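Local coordinates for RNA-binding protein RO60 (Deinococcus radiodurans, PDB 2NVO) that binds several small RNAs that accumulate during recovery from ultraviolet irradiation and contributes to the resistance of the bacterium to that irradiation, at residues 157-162 with 187-193; 257-263 with 280-286; 491-495 with 526-530. The contacts are given in a common frame with arbitrary orientation. Residue numbers count along the deposited sequence, not the author numbering.

How the contacts relate
From the N terminus, contact 1 comes first: 157-162, on helix 151-163, meets the end of helix 184-191 and the turn after it, closing a loop of 24 residues. Contact 2 joins the start of helix 259-266 to the end of helix 271-283 and the turn after it, closing a shorter loop of 16 residues in the same TROVE horseshoe, its centre about 40 Å from that of contact 1. Contact 3 follows in the VWFA-like domain that completes the ring, where strand 491-496 is covered by helix 522-530 after 30 residues. The three lie in series, none nested or crossed. Contact 3 lies across the chain's centre from both others, nearest atoms about 28 Å away.

Contact 1: 157-162 with 187-193; sequences VANVYE and ALRKAHP
Y161, P193 and A191 lose the most surface where helix 157-162 packs on helix 187-191 and the turn that ends it. The short axes approach to 9.5 Å and cross at -114°. Y161, chi1 m, lays its ring against the second helix: L188 CD2 stands 3.5 Å from the ring centroid and 6° off the normal, a CH-pi contact, while A187 CB sits at the ring edge, 3.3 Å from Y161 OH. H192 breaks the helix with positive phi (49°) and turns the chain so that P193 comes back over A158 (CA to CA 4.6 Å). P193 CG then reaches Y161 CB at 3.7 Å. A191 CB meets V157 CG1 at 3.8 Å and A158 CB at 4.1 Å. A tyrosine ring and a proline pack beside three alanines, A158, A187 and A191, between helices of the TROVE domain's HEAT-like repeats. E162 lies over P193, its carboxylate bound by R155 and the K194 amide. With apolar and CH-pi contacts alone between the segments, the fit rests on shape.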
ATOM      1  N   VAL A 157       4.157   9.923 -25.537  1.00 20.86           N
ATOM      2  CA  VAL A 157       3.929  10.821 -24.415  1.00 19.98           C
ATOM      3  C   VAL A 157       2.787  11.795 -24.725  1.00 18.98           C
ATOM      4  O   VAL A 157       1.891  12.006 -23.897  1.00 18.11           O
ATOM      5  CB  VAL A 157       5.209  11.596 -24.041  1.00 19.30           C
ATOM      6  CG1 VAL A 157       4.933  12.582 -22.913  1.00 17.18           C
ATOM      7  CG2 VAL A 157       6.331  10.628 -23.655  1.00 16.44           C
ATOM      8  N   ALA A 158       2.807  12.377 -25.921  1.00 17.57           N
ATOM      9  CA  ALA A 158       1.736  13.288 -26.328  1.00 20.68           C
ATOM     10  C   ALA A 158       0.373  12.607 -26.234  1.00 19.05           C
ATOM     11  O   ALA A 158      -0.608  13.216 -25.816  1.00 20.66           O
ATOM     12  CB  ALA A 158       1.970  13.814 -27.753  1.00 24.55           C
ATOM     13  N   ASN A 159       0.312  11.342 -26.628  1.00 21.66           N
ATOM     14  CA  ASN A 159      -0.950  10.606 -26.595  1.00 20.49           C
ATOM     15  C   ASN A 159      -1.530  10.537 -25.180  1.00 20.98           C
ATOM     16  O   ASN A 159      -2.749  10.557 -24.989  1.00 20.52           O
ATOM     17  CB  ASN A 159      -0.777   9.220 -27.195  1.00 23.33           C
ATOM     18  CG  ASN A 159      -2.076   8.438 -27.251  1.00 25.95           C
ATOM     19  OD1 ASN A 159      -3.108   8.926 -27.740  1.00 25.38           O
ATOM     20  ND2 ASN A 159      -2.033   7.217 -26.749  1.00 21.32           N
ATOM     21  N   VAL A 160      -0.649  10.501 -24.185  1.00 19.80           N
ATOM     22  CA  VAL A 160      -1.083  10.505 -22.798  1.00 19.13           C
ATOM     23  C   VAL A 160      -1.893  11.755 -22.469  1.00 17.86           C
ATOM     24  O   VAL A 160      -2.961  11.662 -21.866  1.00 21.96           O
ATOM     25  CB  VAL A 160       0.112  10.371 -21.817  1.00 16.40           C
ATOM     26  CG1 VAL A 160      -0.363  10.548 -20.385  1.00 18.89           C
ATOM     27  CG2 VAL A 160       0.765   9.023 -21.988  1.00 14.66           C
ATOM     28  N   TYR A 161      -1.392  12.922 -22.870  1.00 17.18           N
ATOM     29  CA  TYR A 161      -2.081  14.179 -22.583  1.00 17.98           C
ATOM     30  C   TYR A 161      -3.317  14.376 -23.458  1.00 20.24           C
ATOM     31  O   TYR A 161      -4.327  14.914 -23.012  1.00 18.90           O
ATOM     32  CB  TYR A 161      -1.132  15.362 -22.756  1.00 18.95           C
ATOM     33  CG  TYR A 161       0.024  15.351 -21.778  1.00 18.67           C
ATOM     34  CD1 TYR A 161      -0.155  15.740 -20.454  1.00 20.21           C
ATOM     35  CD2 TYR A 161       1.292  14.956 -22.183  1.00 20.17           C
ATOM     36  CE1 TYR A 161       0.915  15.737 -19.552  1.00 16.35           C
ATOM     37  CE2 TYR A 161       2.357  14.943 -21.301  1.00 18.58           C
ATOM     38  CZ  TYR A 161       2.160  15.328 -19.987  1.00 18.76           C
ATOM     39  OH  TYR A 161       3.225  15.317 -19.111  1.00 19.16           O
ATOM     40  N   GLU A 162      -3.230  13.932 -24.704  1.00 22.88           N
ATOM     41  CA  GLU A 162      -4.335  14.110 -25.649  1.00 22.41           C
ATOM     42  C   GLU A 162      -5.527  13.206 -25.329  1.00 26.32           C
ATOM     43  O   GLU A 162      -6.648  13.446 -25.797  1.00 22.91           O
ATOM     44  CB  GLU A 162      -3.838  13.876 -27.074  1.00 21.25           C
ATOM     45  CG  GLU A 162      -2.907  14.975 -27.561  1.00 22.82           C
ATOM     46  CD  GLU A 162      -2.156  14.588 -28.810  1.00 24.69           C
ATOM     47  OE1 GLU A 162      -2.311  13.429 -29.244  1.00 26.27           O
ATOM     48  OE2 GLU A 162      -1.412  15.439 -29.356  1.00 23.88           O
ATOM     49  N   ALA A 187       7.894  17.446 -20.007  1.00 17.42           N
ATOM     50  CA  ALA A 187       7.299  16.476 -20.910  1.00 19.02           C
ATOM     51  C   ALA A 187       6.523  17.167 -22.030  1.00 20.31           C
ATOM     52  O   ALA A 187       6.585  16.751 -23.182  1.00 21.23           O
ATOM     53  CB  ALA A 187       6.386  15.529 -20.135  1.00 16.73           C
ATOM     54  N   LEU A 188       5.778  18.209 -21.678  1.00 18.98           N
ATOM     55  CA  LEU A 188       4.947  18.913 -22.645  1.00 20.30           C
ATOM     56  C   LEU A 188       5.797  19.607 -23.712  1.00 23.57           C
ATOM     57  O   LEU A 188       5.420  19.656 -24.882  1.00 22.14           O
ATOM     58  CB  LEU A 188       4.009  19.899 -21.934  1.00 22.18           C
ATOM     59  CG  LEU A 188       2.839  19.265 -21.161  1.00 20.88           C
ATOM     60  CD1 LEU A 188       2.091  20.290 -20.312  1.00 21.22           C
ATOM     61  CD2 LEU A 188       1.877  18.541 -22.113  1.00 20.04           C
ATOM     62  N   ARG A 189       6.954  20.123 -23.308  1.00 20.76           N
ATOM     63  CA  ARG A 189       7.858  20.813 -24.228  1.00 24.72           C
ATOM     64  C   ARG A 189       8.509  19.852 -25.211  1.00 24.36           C
ATOM     65  O   ARG A 189       8.892  20.240 -26.308  1.00 27.28           O
ATOM     66  CB  ARG A 189       8.950  21.553 -23.448  1.00 22.31           C
ATOM     67  CG  ARG A 189       8.432  22.671 -22.571  1.00 25.92           C
ATOM     68  CD  ARG A 189       9.566  23.554 -22.054  1.00 31.07           C
ATOM     69  NE  ARG A 189       9.053  24.503 -21.077  1.00 34.44           N
ATOM     70  CZ  ARG A 189       9.146  24.333 -19.764  1.00 35.07           C
ATOM     71  NH1 ARG A 189       9.766  23.260 -19.276  1.00 28.45           N
ATOM     72  NH2 ARG A 189       8.634  25.245 -18.940  1.00 35.61           N
ATOM     73  N   LYS A 190       8.653  18.604 -24.794  1.00 21.69           N
ATOM     74  CA  LYS A 190       9.286  17.586 -25.607  1.00 22.25           C
ATOM     75  C   LYS A 190       8.249  16.937 -26.520  1.00 26.16           C
ATOM     76  O   LYS A 190       8.539  16.635 -27.672  1.00 25.74           O
ATOM     77  CB  LYS A 190       9.932  16.521 -24.715  1.00 27.40           C
ATOM     78  CG  LYS A 190      11.225  16.960 -23.993  1.00 27.47           C
ATOM     79  CD  LYS A 190      12.470  16.434 -24.699  1.00 28.96           C
ATOM     80  CE  LYS A 190      13.731  16.741 -23.889  1.00 32.55           C
ATOM     81  NZ  LYS A 190      14.928  15.969 -24.350  1.00 30.17           N
ATOM     82  N   ALA A 191       7.033  16.759 -25.997  1.00 23.03           N
ATOM     83  CA  ALA A 191       5.982  15.985 -26.667  1.00 25.93           C
ATOM     84  C   ALA A 191       4.997  16.807 -27.511  1.00 25.36           C
ATOM     85  O   ALA A 191       4.407  16.278 -28.451  1.00 25.18           O
ATOM     86  CB  ALA A 191       5.205  15.159 -25.641  1.00 22.95           C
ATOM     87  N   HIS A 192       4.792  18.070 -27.139  1.00 27.58           N
ATOM     88  CA  HIS A 192       3.899  18.991 -27.855  1.00 27.75           C
ATOM     89  C   HIS A 192       2.512  18.433 -28.152  1.00 29.06           C
ATOM     90  O   HIS A 192       2.128  18.347 -29.318  1.00 27.91           O
ATOM     91  CB  HIS A 192       4.520  19.417 -29.189  1.00 30.21           C
ATOM     92  CG  HIS A 192       5.943  19.860 -29.084  1.00 35.68           C
ATOM     93  ND1 HIS A 192       6.304  21.085 -28.562  1.00 37.84           N
ATOM     94  CD2 HIS A 192       7.099  19.246 -29.441  1.00 33.08           C
ATOM     95  CE1 HIS A 192       7.621  21.205 -28.598  1.00 34.81           C
ATOM     96  NE2 HIS A 192       8.124  20.101 -29.125  1.00 36.75           N
ATOM     97  N   PRO A 193       1.742  18.068 -27.113  1.00 27.97           N
ATOM     98  CA  PRO A 193       0.388  17.576 -27.406  1.00 24.20           C
ATOM     99  C   PRO A 193      -0.510  18.674 -27.979  1.00 24.26           C
ATOM    100  O   PRO A 193      -0.369  19.850 -27.628  1.00 18.85           O
ATOM    101  CB  PRO A 193      -0.156  17.159 -26.031  1.00 21.63           C
ATOM    102  CG  PRO A 193       1.002  17.249 -25.075  1.00 25.40           C
ATOM    103  CD  PRO A 193       1.997  18.193 -25.669  1.00 24.91           C
TER

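Contact 2: 257-263 with 280-286; sequences RGAEVYR and NLGRVGV
Y262, V284 and V286 have the most surface buried where the N-terminal end of helix 259-266 packs against the C-terminal end of the next helix, 271-283, two consecutive helices of the kind that build HEAT-like TROVE repeats. G258 is the N-cap of helix 259-263; helix 280-283 ends before V284, and G285 (phi 70°) turns the chain into V286. A259 CA lies nearest V284 CA (4.8 Å), and Y262 CA nearest L281 CA (6.6 Å). Y262 has chi1 at -90° and chi2 at -66°, which lays one ring face under N280 CB, a CH-pi contact 4.2 Å from the centroid. V284, chi1 m, brings CG1 to 3.4 Å from Y262 CD2, and L281 CD2 lies 3.8 Å from Y262 CB. V286, chi1 t, sets CG2 3.9 Å from A259 CB. R283 (t, t, p) curls back so that NH1 donates a very short 2.4 Å hydrogen bond to N280 OD1, while NH2 reaches R257 O through water 1. R263, chi3 m, pairs NH1 with E260 OE2 at 2.7 Å, a salt bridge along its own helix. V261 rests on helix 235-245, whose D235 accepts the G258 and E260 amides, and W273 and N277 of helix 271-283 touch Y262.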
ATOM      1  N   ARG A 257      -3.122  26.353   7.639  1.00 51.74           N
ATOM      2  CA  ARG A 257      -4.117  25.296   7.849  1.00 47.88           C
ATOM      3  C   ARG A 257      -4.580  25.255   9.300  1.00 46.73           C
ATOM      4  O   ARG A 257      -4.064  24.484  10.109  1.00 43.29           O
ATOM      5  CB  ARG A 257      -3.557  23.931   7.451  1.00 45.60           C
ATOM      6  CG  ARG A 257      -3.073  23.847   6.017  1.00 47.83           C
ATOM      7  CD  ARG A 257      -2.343  22.536   5.773  1.00 47.61           C
ATOM      8  NE  ARG A 257      -1.861  22.429   4.400  1.00 50.49           N
ATOM      9  CZ  ARG A 257      -1.266  21.352   3.898  1.00 51.46           C
ATOM     10  NH1 ARG A 257      -1.079  20.279   4.657  1.00 45.16           N
ATOM     11  NH2 ARG A 257      -0.861  21.346   2.633  1.00 49.90           N
ATOM     12  N   GLY A 258      -5.553  26.092   9.629  1.00 44.30           N
ATOM     13  CA  GLY A 258      -6.072  26.147  10.978  1.00 46.16           C
ATOM     14  C   GLY A 258      -7.380  25.393  11.089  1.00 42.79           C
ATOM     15  O   GLY A 258      -7.734  24.620  10.202  1.00 39.53           O
ATOM     16  N   ALA A 259      -8.095  25.634  12.183  1.00 45.64           N
ATOM     17  CA  ALA A 259      -9.369  24.974  12.451  1.00 43.05           C
ATOM     18  C   ALA A 259     -10.296  25.008  11.247  1.00 40.85           C
ATOM     19  O   ALA A 259     -10.779  23.968  10.805  1.00 42.35           O
ATOM     20  CB  ALA A 259     -10.048  25.597  13.664  1.00 45.40           C
ATOM     21  N   GLU A 260     -10.537  26.200  10.709  1.00 43.62           N
ATOM     22  CA  GLU A 260     -11.513  26.352   9.630  1.00 43.69           C
ATOM     23  C   GLU A 260     -11.084  25.620   8.370  1.00 41.45           C
ATOM     24  O   GLU A 260     -11.920  25.183   7.575  1.00 37.90           O
ATOM     25  CB  GLU A 260     -11.782  27.831   9.327  1.00 43.73           C
ATOM     26  CG  GLU A 260     -12.182  28.638  10.551  1.00 43.82           C
ATOM     27  CD  GLU A 260     -13.216  27.922  11.402  1.00 45.64           C
ATOM     28  OE1 GLU A 260     -14.118  27.269  10.827  1.00 42.65           O
ATOM     29  OE2 GLU A 260     -13.125  28.013  12.645  1.00 46.02           O
ATOM     30  N   VAL A 261      -9.775  25.492   8.192  1.00 40.31           N
ATOM     31  CA  VAL A 261      -9.231  24.774   7.045  1.00 40.50           C
ATOM     32  C   VAL A 261      -9.458  23.272   7.194  1.00 39.39           C
ATOM     33  O   VAL A 261      -9.799  22.585   6.236  1.00 35.01           O
ATOM     34  CB  VAL A 261      -7.724  25.064   6.867  1.00 45.39           C
ATOM     35  CG1 VAL A 261      -7.048  23.957   6.075  1.00 42.36           C
ATOM     36  CG2 VAL A 261      -7.527  26.413   6.190  1.00 43.81           C
ATOM     37  N   TYR A 262      -9.277  22.764   8.406  1.00 42.83           N
ATOM     38  CA  TYR A 262      -9.492  21.343   8.648  1.00 42.05           C
ATOM     39  C   TYR A 262     -10.975  21.003   8.747  1.00 39.83           C
ATOM     40  O   TYR A 262     -11.438  20.031   8.148  1.00 38.98           O
ATOM     41  CB  TYR A 262      -8.685  20.858   9.856  1.00 39.71           C
ATOM     42  CG  TYR A 262      -7.331  20.379   9.406  1.00 44.44           C
ATOM     43  CD1 TYR A 262      -7.222  19.252   8.597  1.00 41.39           C
ATOM     44  CD2 TYR A 262      -6.177  21.074   9.726  1.00 43.19           C
ATOM     45  CE1 TYR A 262      -6.007  18.809   8.150  1.00 42.29           C
ATOM     46  CE2 TYR A 262      -4.940  20.633   9.277  1.00 44.36           C
ATOM     47  CZ  TYR A 262      -4.868  19.499   8.485  1.00 42.91           C
ATOM     48  OH  TYR A 262      -3.659  19.041   8.019  1.00 44.44           O
ATOM     49  N   ARG A 263     -11.705  21.821   9.493  1.00 40.60           N
ATOM     50  CA  ARG A 263     -13.160  21.768   9.504  1.00 41.29           C
ATOM     51  C   ARG A 263     -13.667  21.611   8.073  1.00 38.17           C
ATOM     52  O   ARG A 263     -14.488  20.741   7.773  1.00 41.44           O
ATOM     53  CB  ARG A 263     -13.707  23.058  10.115  1.00 39.97           C
ATOM     54  CG  ARG A 263     -15.139  22.979  10.595  1.00 38.39           C
ATOM     55  CD  ARG A 263     -15.381  24.045  11.638  1.00 37.38           C
ATOM     56  NE  ARG A 263     -14.829  23.684  12.943  1.00 32.99           N
ATOM     57  CZ  ARG A 263     -14.438  24.575  13.848  1.00 35.21           C
ATOM     58  NH1 ARG A 263     -14.519  25.864  13.568  1.00 39.63           N
ATOM     59  NH2 ARG A 263     -13.944  24.187  15.021  1.00 33.73           N
ATOM     60  N   ASN A 280      -4.386  15.670  13.361  1.00 19.07           N
ATOM     61  CA  ASN A 280      -4.452  16.995  12.758  1.00 27.78           C
ATOM     62  C   ASN A 280      -5.685  17.804  13.175  1.00 30.38           C
ATOM     63  O   ASN A 280      -5.680  19.033  13.091  1.00 30.31           O
ATOM     64  CB  ASN A 280      -4.403  16.874  11.232  1.00 28.20           C
ATOM     65  CG  ASN A 280      -2.989  16.665  10.702  1.00 34.79           C
ATOM     66  OD1 ASN A 280      -2.012  16.948  11.393  1.00 33.50           O
ATOM     67  ND2 ASN A 280      -2.877  16.177   9.471  1.00 33.09           N
ATOM     68  N   LEU A 281      -6.734  17.108  13.617  1.00 25.37           N
ATOM     69  CA  LEU A 281      -7.992  17.737  14.014  1.00 20.93           C
ATOM     70  C   LEU A 281      -7.986  18.057  15.498  1.00 26.52           C
ATOM     71  O   LEU A 281      -8.581  19.040  15.940  1.00 26.51           O
ATOM     72  CB  LEU A 281      -9.161  16.802  13.681  1.00 26.94           C
ATOM     73  CG  LEU A 281      -9.413  16.656  12.179  1.00 20.74           C
ATOM     74  CD1 LEU A 281     -10.184  15.388  11.828  1.00 27.09           C
ATOM     75  CD2 LEU A 281     -10.141  17.884  11.664  1.00 32.14           C
ATOM     76  N   GLY A 282      -7.307  17.223  16.273  1.00 21.46           N
ATOM     77  CA  GLY A 282      -7.160  17.484  17.686  1.00 26.11           C
ATOM     78  C   GLY A 282      -6.256  18.688  17.857  1.00 31.77           C
ATOM     79  O   GLY A 282      -6.418  19.473  18.799  1.00 28.34           O
ATOM     80  N   ARG A 283      -5.309  18.823  16.928  1.00 31.13           N
ATOM     81  CA  ARG A 283      -4.270  19.844  17.003  1.00 32.66           C
ATOM     82  C   ARG A 283      -4.843  21.207  16.661  1.00 33.35           C
ATOM     83  O   ARG A 283      -4.784  22.127  17.476  1.00 37.73           O
ATOM     84  CB  ARG A 283      -3.123  19.513  16.042  1.00 33.79           C
ATOM     85  CG  ARG A 283      -1.886  20.384  16.239  1.00 38.54           C
ATOM     86  CD  ARG A 283      -0.795  20.074  15.219  1.00 35.73           C
ATOM     87  NE  ARG A 283      -1.057  20.652  13.904  1.00 32.39           N
ATOM     88  CZ  ARG A 283      -1.212  19.933  12.798  1.00 31.00           C
ATOM     89  NH1 ARG A 283      -1.135  18.615  12.865  1.00 37.66           N
ATOM     90  NH2 ARG A 283      -1.442  20.525  11.631  1.00 29.95           N
ATOM     91  N   VAL A 284      -5.404  21.319  15.460  1.00 36.65           N
ATOM     92  CA  VAL A 284      -6.039  22.551  15.000  1.00 36.67           C
ATOM     93  C   VAL A 284      -7.335  22.889  15.739  1.00 40.68           C
ATOM     94  O   VAL A 284      -8.127  23.691  15.252  1.00 41.63           O
ATOM     95  CB  VAL A 284      -6.342  22.494  13.501  1.00 39.86           C
ATOM     96  CG1 VAL A 284      -5.097  22.104  12.736  1.00 41.77           C
ATOM     97  CG2 VAL A 284      -7.456  21.507  13.231  1.00 39.36           C
ATOM     98  N   GLY A 285      -7.545  22.274  16.905  1.00 35.99           N
ATOM     99  CA  GLY A 285      -8.620  22.658  17.806  1.00 34.61           C
ATOM    100  C   GLY A 285     -10.045  22.342  17.366  1.00 37.76           C
ATOM    101  O   GLY A 285     -11.008  22.889  17.909  1.00 37.50           O
ATOM    102  N   VAL A 286     -10.183  21.456  16.390  1.00 30.67           N
ATOM    103  CA  VAL A 286     -11.496  21.050  15.906  1.00 33.69           C
ATOM    104  C   VAL A 286     -12.134  19.901  16.726  1.00 32.97           C
ATOM    105  O   VAL A 286     -13.352  19.866  16.935  1.00 30.11           O
ATOM    106  CB  VAL A 286     -11.409  20.624  14.433  1.00 27.81           C
ATOM    107  CG1 VAL A 286     -12.650  19.837  14.031  1.00 30.52           C
ATOM    108  CG2 VAL A 286     -11.210  21.833  13.544  1.00 35.07           C
TER
HETATM  109  O   HOH W   1      -1.679  23.086  10.600  1.00 36.16           O
HETATM  110  O   HOH W   2     -15.214  21.855  15.049  1.00 32.54           O

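Contact 3: 491-495 with 526-530; sequences KLIVV and MTAFA
Strand 491-495 runs nearly antiparallel to helix 526-530, at 162° with short axes 9.8 Å apart at closest. Alternation along the strand turns K491, I493 and V495 toward the helix. K491 CA is nearest A530 CA (6.9 Å), and I493 CA nearest M526 CA (7.5 Å). F529, chi1 t, is the largest bump: its ring enters the hollow between K491 and I493, with CD1 3.6 Å from I493 CG1. K491 stretches its aliphatic chain over one ring face, CD 4.2 Å from the centroid in a CH-pi contact, and water 3 joins its NZ to A530 O. I493 (m, t) pushes CD1 against M526 CB at 3.9 Å, while M526 (m, t, p) reaches along the strand to put CE 3.6 Å from V495 CG2. A helix on the parallel part of a mixed sheet is the layering of a vWA-like, Rossmann-type fold. Strands 459-464 and 512-517 flank the strand and share this covering: M526 touches V461, Y463 and V515, F529 touches L513, so helix 522-530 spans three strands.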
ATOM      1  N   LYS A 491       2.126 -23.799   1.327  1.00 11.50           N
ATOM      2  CA  LYS A 491       3.015 -22.651   1.174  1.00  8.14           C
ATOM      3  C   LYS A 491       3.465 -22.172   2.551  1.00  7.75           C
ATOM      4  O   LYS A 491       2.812 -22.437   3.551  1.00  7.33           O
ATOM      5  CB  LYS A 491       2.309 -21.515   0.434  1.00 10.26           C
ATOM      6  CG  LYS A 491       2.003 -21.809  -1.034  1.00 12.12           C
ATOM      7  CD  LYS A 491       1.275 -20.642  -1.666  1.00 12.56           C
ATOM      8  CE  LYS A 491       1.139 -20.799  -3.171  1.00 16.96           C
ATOM      9  NZ  LYS A 491       0.305 -21.970  -3.490  1.00 16.37           N
ATOM     10  N   LEU A 492       4.573 -21.451   2.589  1.00  8.99           N
ATOM     11  CA  LEU A 492       5.065 -20.889   3.850  1.00  5.89           C
ATOM     12  C   LEU A 492       5.311 -19.389   3.677  1.00  5.12           C
ATOM     13  O   LEU A 492       5.961 -18.974   2.717  1.00  5.12           O
ATOM     14  CB  LEU A 492       6.374 -21.571   4.252  1.00  5.93           C
ATOM     15  CG  LEU A 492       7.138 -20.863   5.379  1.00  5.12           C
ATOM     16  CD1 LEU A 492       6.314 -20.909   6.670  1.00  5.52           C
ATOM     17  CD2 LEU A 492       8.537 -21.485   5.569  1.00  6.05           C
ATOM     18  N   ILE A 493       4.786 -18.586   4.597  1.00  5.12           N
ATOM     19  CA  ILE A 493       5.071 -17.148   4.622  1.00  5.16           C
ATOM     20  C   ILE A 493       5.769 -16.895   5.950  1.00  5.12           C
ATOM     21  O   ILE A 493       5.283 -17.321   6.985  1.00  5.12           O
ATOM     22  CB  ILE A 493       3.784 -16.286   4.592  1.00  5.81           C
ATOM     23  CG1 ILE A 493       2.892 -16.631   3.375  1.00  5.73           C
ATOM     24  CG2 ILE A 493       4.134 -14.778   4.615  1.00  5.95           C
ATOM     25  CD1 ILE A 493       1.543 -15.954   3.378  1.00  7.08           C
ATOM     26  N   VAL A 494       6.933 -16.265   5.900  1.00  5.12           N
ATOM     27  CA  VAL A 494       7.626 -15.829   7.107  1.00  5.12           C
ATOM     28  C   VAL A 494       7.589 -14.299   7.171  1.00  5.12           C
ATOM     29  O   VAL A 494       8.078 -13.608   6.278  1.00  5.12           O
ATOM     30  CB  VAL A 494       9.089 -16.354   7.126  1.00  5.12           C
ATOM     31  CG1 VAL A 494       9.805 -15.892   8.410  1.00  5.61           C
ATOM     32  CG2 VAL A 494       9.085 -17.880   7.037  1.00  7.54           C
ATOM     33  N   VAL A 495       6.979 -13.780   8.229  1.00  5.69           N
ATOM     34  CA  VAL A 495       6.848 -12.355   8.434  1.00  5.12           C
ATOM     35  C   VAL A 495       7.790 -11.871   9.549  1.00  5.12           C
ATOM     36  O   VAL A 495       7.607 -12.212  10.711  1.00  5.12           O
ATOM     37  CB  VAL A 495       5.398 -11.988   8.797  1.00  5.12           C
ATOM     38  CG1 VAL A 495       5.262 -10.435   8.876  1.00  5.12           C
ATOM     39  CG2 VAL A 495       4.455 -12.532   7.754  1.00  5.47           C
ATOM     40  N   MET A 526       0.009 -11.032   1.126  1.00 10.31           N
ATOM     41  CA  MET A 526       0.110 -12.355   1.727  1.00  9.26           C
ATOM     42  C   MET A 526      -1.063 -13.200   1.280  1.00  9.80           C
ATOM     43  O   MET A 526      -0.918 -14.378   0.982  1.00  7.59           O
ATOM     44  CB  MET A 526       0.157 -12.270   3.254  1.00  6.01           C
ATOM     45  CG  MET A 526       1.508 -11.764   3.787  1.00  7.85           C
ATOM     46  SD  MET A 526       1.453 -11.245   5.511  1.00 12.07           S
ATOM     47  CE  MET A 526       1.136 -12.767   6.301  1.00  6.78           C
ATOM     48  N   THR A 527      -2.233 -12.576   1.239  1.00 11.20           N
ATOM     49  CA  THR A 527      -3.438 -13.266   0.800  1.00 11.49           C
ATOM     50  C   THR A 527      -3.312 -13.646  -0.672  1.00 12.69           C
ATOM     51  O   THR A 527      -3.645 -14.758  -1.058  1.00 13.75           O
ATOM     52  CB  THR A 527      -4.674 -12.374   0.997  1.00  9.54           C
ATOM     53  OG1 THR A 527      -4.848 -12.121   2.397  1.00 15.17           O
ATOM     54  CG2 THR A 527      -5.926 -13.057   0.446  1.00 17.03           C
ATOM     55  N   ALA A 528      -2.839 -12.717  -1.495  1.00 11.87           N
ATOM     56  CA  ALA A 528      -2.685 -13.003  -2.922  1.00 12.61           C
ATOM     57  C   ALA A 528      -1.714 -14.152  -3.118  1.00 14.77           C
ATOM     58  O   ALA A 528      -1.936 -15.039  -3.940  1.00 13.97           O
ATOM     59  CB  ALA A 528      -2.202 -11.769  -3.669  1.00 13.76           C
ATOM     60  N   PHE A 529      -0.623 -14.135  -2.355  1.00 11.57           N
ATOM     61  CA  PHE A 529       0.362 -15.212  -2.415  1.00 10.53           C
ATOM     62  C   PHE A 529      -0.256 -16.557  -2.019  1.00 10.62           C
ATOM     63  O   PHE A 529      -0.035 -17.574  -2.682  1.00 12.88           O
ATOM     64  CB  PHE A 529       1.553 -14.884  -1.507  1.00 10.32           C
ATOM     65  CG  PHE A 529       2.507 -16.026  -1.326  1.00 10.89           C
ATOM     66  CD1 PHE A 529       2.475 -16.787  -0.176  1.00 10.01           C
ATOM     67  CD2 PHE A 529       3.430 -16.339  -2.307  1.00 12.99           C
ATOM     68  CE1 PHE A 529       3.352 -17.835   0.010  1.00 10.07           C
ATOM     69  CE2 PHE A 529       4.315 -17.397  -2.134  1.00 13.61           C
ATOM     70  CZ  PHE A 529       4.266 -18.155  -0.972  1.00 10.33           C
ATOM     71  N   ALA A 530      -1.021 -16.573  -0.933  1.00 11.02           N
ATOM     72  CA  ALA A 530      -1.595 -17.822  -0.438  1.00 11.82           C
ATOM     73  C   ALA A 530      -2.578 -18.412  -1.449  1.00 14.52           C
ATOM     74  O   ALA A 530      -2.725 -19.631  -1.540  1.00 11.06           O
ATOM     75  CB  ALA A 530      -2.294 -17.608   0.899  1.00 12.41           C
TER
HETATM   76  O   HOH W   3      -2.530 -21.398  -3.669  1.00 24.70           O